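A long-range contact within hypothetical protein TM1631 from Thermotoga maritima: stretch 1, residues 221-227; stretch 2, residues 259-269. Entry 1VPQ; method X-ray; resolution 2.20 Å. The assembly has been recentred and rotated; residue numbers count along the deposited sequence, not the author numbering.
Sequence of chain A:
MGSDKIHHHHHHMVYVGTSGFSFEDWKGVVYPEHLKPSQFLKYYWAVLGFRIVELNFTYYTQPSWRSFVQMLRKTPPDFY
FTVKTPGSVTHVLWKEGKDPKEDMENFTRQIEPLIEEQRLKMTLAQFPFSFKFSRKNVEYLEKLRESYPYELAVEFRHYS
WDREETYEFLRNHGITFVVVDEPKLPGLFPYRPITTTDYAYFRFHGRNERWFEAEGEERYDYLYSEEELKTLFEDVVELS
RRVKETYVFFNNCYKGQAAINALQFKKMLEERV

Stretch 1, residues 221-227: DYLYSEE
Stretch 2 259-269: AINALQFKKML

What joins the loop to the helix? Asn-261, buried and with the most surface covered (76 Å²), sits on a helix that runs through all of 259-269 and beyond at both ends, its CA-to-CB bond toward the loop. With chi1 -70° (m) and chi2 156°, its amide meets the backbone of Tyr-224: Tyr-224 N donates to Asn-261 OD1 at 3.0 Å, and Asn-261 ND2 gives a weak bond to Tyr-224 O at 3.3 Å. An amide suits this place because it both accepts and donates.

How is that amide held? One turn on, Gln-264 (m, t, chi3 -76°) accepts a hydrogen bond from Asn-261 ND2 to Gln-264 OE1, 2.7 Å long. Tyr-224 (phi/psi -55/137) has its CA 6.5 Å from Asn-261 CA; its CA-to-CB bond points sideways, and with chi1 -76° (m) and chi2 -84° the ring edge meets Asn-261 OD1, 3.5 Å from Tyr-224 CD2.

What does Leu-223 add? Extended at -127/107, with rotamer t, p, it starts sideways but ends nearer the helix. Leu-223 CD1 lies 3.9 Å from Ile-260 CG2, an apolar contact, and 3.4 Å from Asn-261 ND2.

Where does the contact end? Ser-225 N-caps the helix that Glu-226 enters. Loop and helix advance in the same sense: Glu-226 CA, in a residue modelled only to CB, lies 7.9 Å from Gln-264 CA. Glu-226 O lies 4.1 Å from CE of Met-268, whose side chain is extended (m, t, t). In all, 277 Å² is buried.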

ATOM      1  N   ASP A 221     -10.929   9.981  -6.717  1.00 33.59           N
ATOM      2  CA  ASP A 221     -11.525  11.225  -6.234  1.00 32.83           C
ATOM      3  C   ASP A 221     -12.588  10.920  -5.177  1.00 32.21           C
ATOM      4  O   ASP A 221     -13.748  10.640  -5.491  1.00 31.31           O
ATOM      5  CB  ASP A 221     -12.121  12.041  -7.382  1.00 32.87           C
ATOM      6  CG  ASP A 221     -12.696  13.360  -6.920  1.00 32.91           C
ATOM      7  OD1 ASP A 221     -12.437  13.765  -5.766  1.00 33.04           O
ATOM      8  OD2 ASP A 221     -13.409  14.000  -7.719  1.00 34.63           O
ATOM      9  N   TYR A 222     -12.159  10.960  -3.919  1.00 31.82           N
ATOM     10  CA  TYR A 222     -13.038  10.718  -2.781  1.00 31.44           C
ATOM     11  C   TYR A 222     -12.400  11.271  -1.517  1.00 31.28           C
ATOM     12  O   TYR A 222     -11.183  11.224  -1.369  1.00 31.36           O
ATOM     13  CB  TYR A 222     -13.292   9.228  -2.618  1.00 31.35           C
ATOM     14  CG  TYR A 222     -14.366   8.899  -1.613  1.00 31.08           C
ATOM     15  CD1 TYR A 222     -15.697   8.851  -1.990  1.00 30.56           C
ATOM     16  CD2 TYR A 222     -14.049   8.612  -0.293  1.00 30.75           C
ATOM     17  CE1 TYR A 222     -16.695   8.550  -1.076  1.00 31.20           C
ATOM     18  CE2 TYR A 222     -15.045   8.303   0.642  1.00 31.01           C
ATOM     19  CZ  TYR A 222     -16.364   8.270   0.239  1.00 31.18           C
ATOM     20  OH  TYR A 222     -17.360   7.966   1.133  1.00 30.85           O
ATOM     21  N   LEU A 223     -13.228  11.809  -0.624  1.00 30.99           N
ATOM     22  CA  LEU A 223     -12.776  12.322   0.667  1.00 30.63           C
ATOM     23  C   LEU A 223     -13.603  11.682   1.773  1.00 30.68           C
ATOM     24  O   LEU A 223     -14.781  12.008   1.941  1.00 30.66           O
ATOM     25  CB  LEU A 223     -12.909  13.853   0.729  1.00 30.67           C
ATOM     26  CG  LEU A 223     -12.373  14.547   1.999  1.00 30.00           C
ATOM     27  CD1 LEU A 223     -10.850  14.572   2.038  1.00 29.49           C
ATOM     28  CD2 LEU A 223     -12.913  15.951   2.107  1.00 29.11           C
ATOM     29  N   TYR A 224     -12.985  10.768   2.518  1.00 30.26           N
ATOM     30  CA  TYR A 224     -13.648  10.127   3.641  1.00 30.50           C
ATOM     31  C   TYR A 224     -14.197  11.158   4.635  1.00 30.68           C
ATOM     32  O   TYR A 224     -13.527  12.132   4.964  1.00 30.41           O
ATOM     33  CB  TYR A 224     -12.681   9.197   4.376  1.00 30.36           C
ATOM     34  CG  TYR A 224     -12.395   7.888   3.678  1.00 30.76           C
ATOM     35  CD1 TYR A 224     -13.255   6.797   3.825  1.00 30.48           C
ATOM     36  CD2 TYR A 224     -11.245   7.721   2.902  1.00 30.65           C
ATOM     37  CE1 TYR A 224     -12.994   5.585   3.204  1.00 30.35           C
ATOM     38  CE2 TYR A 224     -10.976   6.506   2.270  1.00 30.21           C
ATOM     39  CZ  TYR A 224     -11.856   5.445   2.430  1.00 30.37           C
ATOM     40  OH  TYR A 224     -11.611   4.245   1.811  1.00 30.56           O
ATOM     41  N   SER A 225     -15.418  10.922   5.102  1.00 31.09           N
ATOM     42  CA  SER A 225     -16.001  11.691   6.196  1.00 31.43           C
ATOM     43  C   SER A 225     -15.358  11.293   7.517  1.00 31.69           C
ATOM     44  O   SER A 225     -14.836  10.187   7.651  1.00 31.63           O
ATOM     45  CB  SER A 225     -17.514  11.446   6.282  1.00 31.59           C
ATOM     46  OG  SER A 225     -17.813  10.175   6.855  1.00 32.02           O
ATOM     47  N   GLU A 226     -15.416  12.204   8.487  1.00 32.13           N
ATOM     48  CA  GLU A 226     -14.921  11.953   9.847  1.00 32.47           C
ATOM     49  C   GLU A 226     -15.618  10.750  10.493  1.00 32.78           C
ATOM     50  O   GLU A 226     -15.004  10.004  11.256  1.00 32.20           O
ATOM     51  CB  GLU A 226     -15.091  13.201  10.727  1.00 32.24           C
ATOM     52  N   GLU A 227     -16.897  10.563  10.169  1.00 33.40           N
ATOM     53  CA  GLU A 227     -17.670   9.428  10.684  1.00 33.99           C
ATOM     54  C   GLU A 227     -17.089   8.093  10.210  1.00 33.68           C
ATOM     55  O   GLU A 227     -16.913   7.166  11.009  1.00 33.45           O
ATOM     56  CB  GLU A 227     -19.136   9.526  10.249  1.00 34.43           C
ATOM     57  CG  GLU A 227     -19.865  10.797  10.698  1.00 36.83           C
ATOM     58  CD  GLU A 227     -20.333  10.753  12.163  1.00 40.37           C
ATOM     59  OE1 GLU A 227     -19.496  10.477  13.064  1.00 41.83           O
ATOM     60  OE2 GLU A 227     -21.541  11.019  12.409  1.00 42.07           O
ATOM     61  N   ALA A 259      -3.941  12.825   1.711  1.00 27.62           N
ATOM     62  CA  ALA A 259      -3.134  13.506   2.720  1.00 27.12           C
ATOM     63  C   ALA A 259      -4.020  14.108   3.816  1.00 27.06           C
ATOM     64  O   ALA A 259      -3.726  13.945   5.000  1.00 27.09           O
ATOM     65  CB  ALA A 259      -2.271  14.564   2.074  1.00 27.04           C
ATOM     66  N   ILE A 260      -5.105  14.780   3.416  1.00 26.82           N
ATOM     67  CA  ILE A 260      -6.100  15.312   4.363  1.00 26.65           C
ATOM     68  C   ILE A 260      -6.607  14.210   5.287  1.00 26.44           C
ATOM     69  O   ILE A 260      -6.506  14.324   6.512  1.00 26.79           O
ATOM     70  CB  ILE A 260      -7.297  16.003   3.634  1.00 26.89           C
ATOM     71  CG1 ILE A 260      -6.837  17.317   2.999  1.00 26.42           C
ATOM     72  CG2 ILE A 260      -8.451  16.300   4.603  1.00 27.02           C
ATOM     73  CD1 ILE A 260      -7.845  17.960   2.054  1.00 26.59           C
ATOM     74  N   ASN A 261      -7.131  13.140   4.702  1.00 26.12           N
ATOM     75  CA  ASN A 261      -7.653  12.022   5.476  1.00 25.85           C
ATOM     76  C   ASN A 261      -6.586  11.331   6.331  1.00 25.84           C
ATOM     77  O   ASN A 261      -6.864  10.908   7.461  1.00 25.57           O
ATOM     78  CB  ASN A 261      -8.333  10.987   4.566  1.00 25.83           C
ATOM     79  CG  ASN A 261      -9.637  11.488   3.957  1.00 26.25           C
ATOM     80  OD1 ASN A 261     -10.057  11.004   2.910  1.00 25.76           O
ATOM     81  ND2 ASN A 261     -10.285  12.449   4.610  1.00 26.49           N
ATOM     82  N   ALA A 262      -5.376  11.206   5.794  1.00 25.69           N
ATOM     83  CA  ALA A 262      -4.293  10.548   6.526  1.00 25.77           C
ATOM     84  C   ALA A 262      -3.900  11.371   7.750  1.00 25.40           C
ATOM     85  O   ALA A 262      -3.581  10.819   8.812  1.00 25.42           O
ATOM     86  CB  ALA A 262      -3.088  10.312   5.613  1.00 26.06           C
ATOM     87  N   LEU A 263      -3.925  12.688   7.583  1.00 25.05           N
ATOM     88  CA  LEU A 263      -3.679  13.632   8.676  1.00 25.07           C
ATOM     89  C   LEU A 263      -4.798  13.622   9.723  1.00 24.85           C
ATOM     90  O   LEU A 263      -4.530  13.788  10.916  1.00 24.24           O
ATOM     91  CB  LEU A 263      -3.507  15.052   8.137  1.00 25.03           C
ATOM     92  CG  LEU A 263      -2.231  15.355   7.347  1.00 25.47           C
ATOM     93  CD1 LEU A 263      -2.376  16.665   6.628  1.00 25.37           C
ATOM     94  CD2 LEU A 263      -1.006  15.380   8.253  1.00 26.16           C
ATOM     95  N   GLN A 264      -6.042  13.455   9.270  1.00 24.79           N
ATOM     96  CA  GLN A 264      -7.185  13.326  10.176  1.00 24.84           C
ATOM     97  C   GLN A 264      -7.056  12.049  10.976  1.00 25.30           C
ATOM     98  O   GLN A 264      -7.263  12.032  12.181  1.00 25.36           O
ATOM     99  CB  GLN A 264      -8.497  13.293   9.400  1.00 24.71           C
ATOM    100  CG  GLN A 264      -8.935  14.619   8.846  1.00 24.11           C
ATOM    101  CD  GLN A 264     -10.091  14.471   7.881  1.00 23.97           C
ATOM    102  OE1 GLN A 264      -9.917  14.056   6.742  1.00 23.57           O
ATOM    103  NE2 GLN A 264     -11.278  14.816   8.333  1.00 24.43           N
ATOM    104  N   PHE A 265      -6.708  10.978  10.279  1.00 26.21           N
ATOM    105  CA  PHE A 265      -6.506   9.668  10.892  1.00 26.73           C
ATOM    106  C   PHE A 265      -5.347   9.682  11.892  1.00 26.92           C
ATOM    107  O   PHE A 265      -5.448   9.121  12.983  1.00 26.67           O
ATOM    108  CB  PHE A 265      -6.231   8.637   9.793  1.00 27.13           C
ATOM    109  CG  PHE A 265      -6.404   7.220  10.233  1.00 26.82           C
ATOM    110  CD1 PHE A 265      -7.658   6.638  10.231  1.00 27.48           C
ATOM    111  CD2 PHE A 265      -5.319   6.472  10.630  1.00 27.37           C
ATOM    112  CE1 PHE A 265      -7.831   5.339  10.619  1.00 27.51           C
ATOM    113  CE2 PHE A 265      -5.477   5.173  11.028  1.00 28.08           C
ATOM    114  CZ  PHE A 265      -6.742   4.600  11.025  1.00 28.20           C
ATOM    115  N   LYS A 266      -4.251  10.327  11.499  1.00 27.38           N
ATOM    116  CA  LYS A 266      -3.047  10.444  12.337  1.00 27.61           C
ATOM    117  C   LYS A 266      -3.346  11.166  13.653  1.00 27.94           C
ATOM    118  O   LYS A 266      -2.836  10.788  14.715  1.00 27.55           O
ATOM    119  CB  LYS A 266      -1.946  11.162  11.550  1.00 27.56           C
ATOM    120  CG  LYS A 266      -0.751  11.628  12.355  1.00 28.21           C
ATOM    121  CD  LYS A 266       0.355  12.136  11.433  1.00 28.90           C
ATOM    122  CE  LYS A 266       1.056  13.349  12.022  1.00 30.07           C
ATOM    123  NZ  LYS A 266       0.232  14.589  11.889  1.00 30.86           N
ATOM    124  N   LYS A 267      -4.173  12.205  13.560  1.00 28.36           N
ATOM    125  CA  LYS A 267      -4.686  12.936  14.716  1.00 28.81           C
ATOM    126  C   LYS A 267      -5.444  12.013  15.676  1.00 29.51           C
ATOM    127  O   LYS A 267      -5.279  12.101  16.892  1.00 29.10           O
ATOM    128  CB  LYS A 267      -5.607  14.065  14.235  1.00 28.83           C
ATOM    129  CG  LYS A 267      -6.216  14.926  15.336  1.00 28.52           C
ATOM    130  CD  LYS A 267      -7.563  14.411  15.842  1.00 28.94           C
ATOM    131  CE  LYS A 267      -8.168  15.371  16.865  1.00 29.41           C
ATOM    132  NZ  LYS A 267      -9.462  14.897  17.412  1.00 30.04           N
ATOM    133  N   MET A 268      -6.286  11.143  15.122  1.00 30.51           N
ATOM    134  CA  MET A 268      -7.050  10.195  15.930  1.00 31.40           C
ATOM    135  C   MET A 268      -6.120   9.253  16.695  1.00 32.53           C
ATOM    136  O   MET A 268      -6.341   8.967  17.873  1.00 32.49           O
ATOM    137  CB  MET A 268      -8.011   9.397  15.056  1.00 31.28           C
ATOM    138  CG  MET A 268      -9.115  10.227  14.445  1.00 30.95           C
ATOM    139  SD  MET A 268     -10.211   9.259  13.391  1.00 31.30           S
ATOM    140  CE  MET A 268     -11.245  10.575  12.733  1.00 31.72           C
ATOM    141  N   LEU A 269      -5.075   8.785  16.018  1.00 33.96           N
ATOM    142  CA  LEU A 269      -4.063   7.931  16.641  1.00 35.11           C
ATOM    143  C   LEU A 269      -3.370   8.627  17.801  1.00 35.83           C
ATOM    144  O   LEU A 269      -3.055   7.991  18.806  1.00 35.86           O
ATOM    145  CB  LEU A 269      -3.022   7.485  15.605  1.00 35.45           C
ATOM    146  CG  LEU A 269      -3.552   6.520  14.538  1.00 36.40           C
ATOM    147  CD1 LEU A 269      -2.775   6.615  13.232  1.00 37.12           C
ATOM    148  CD2 LEU A 269      -3.548   5.089  15.065  1.00 37.17           C
TER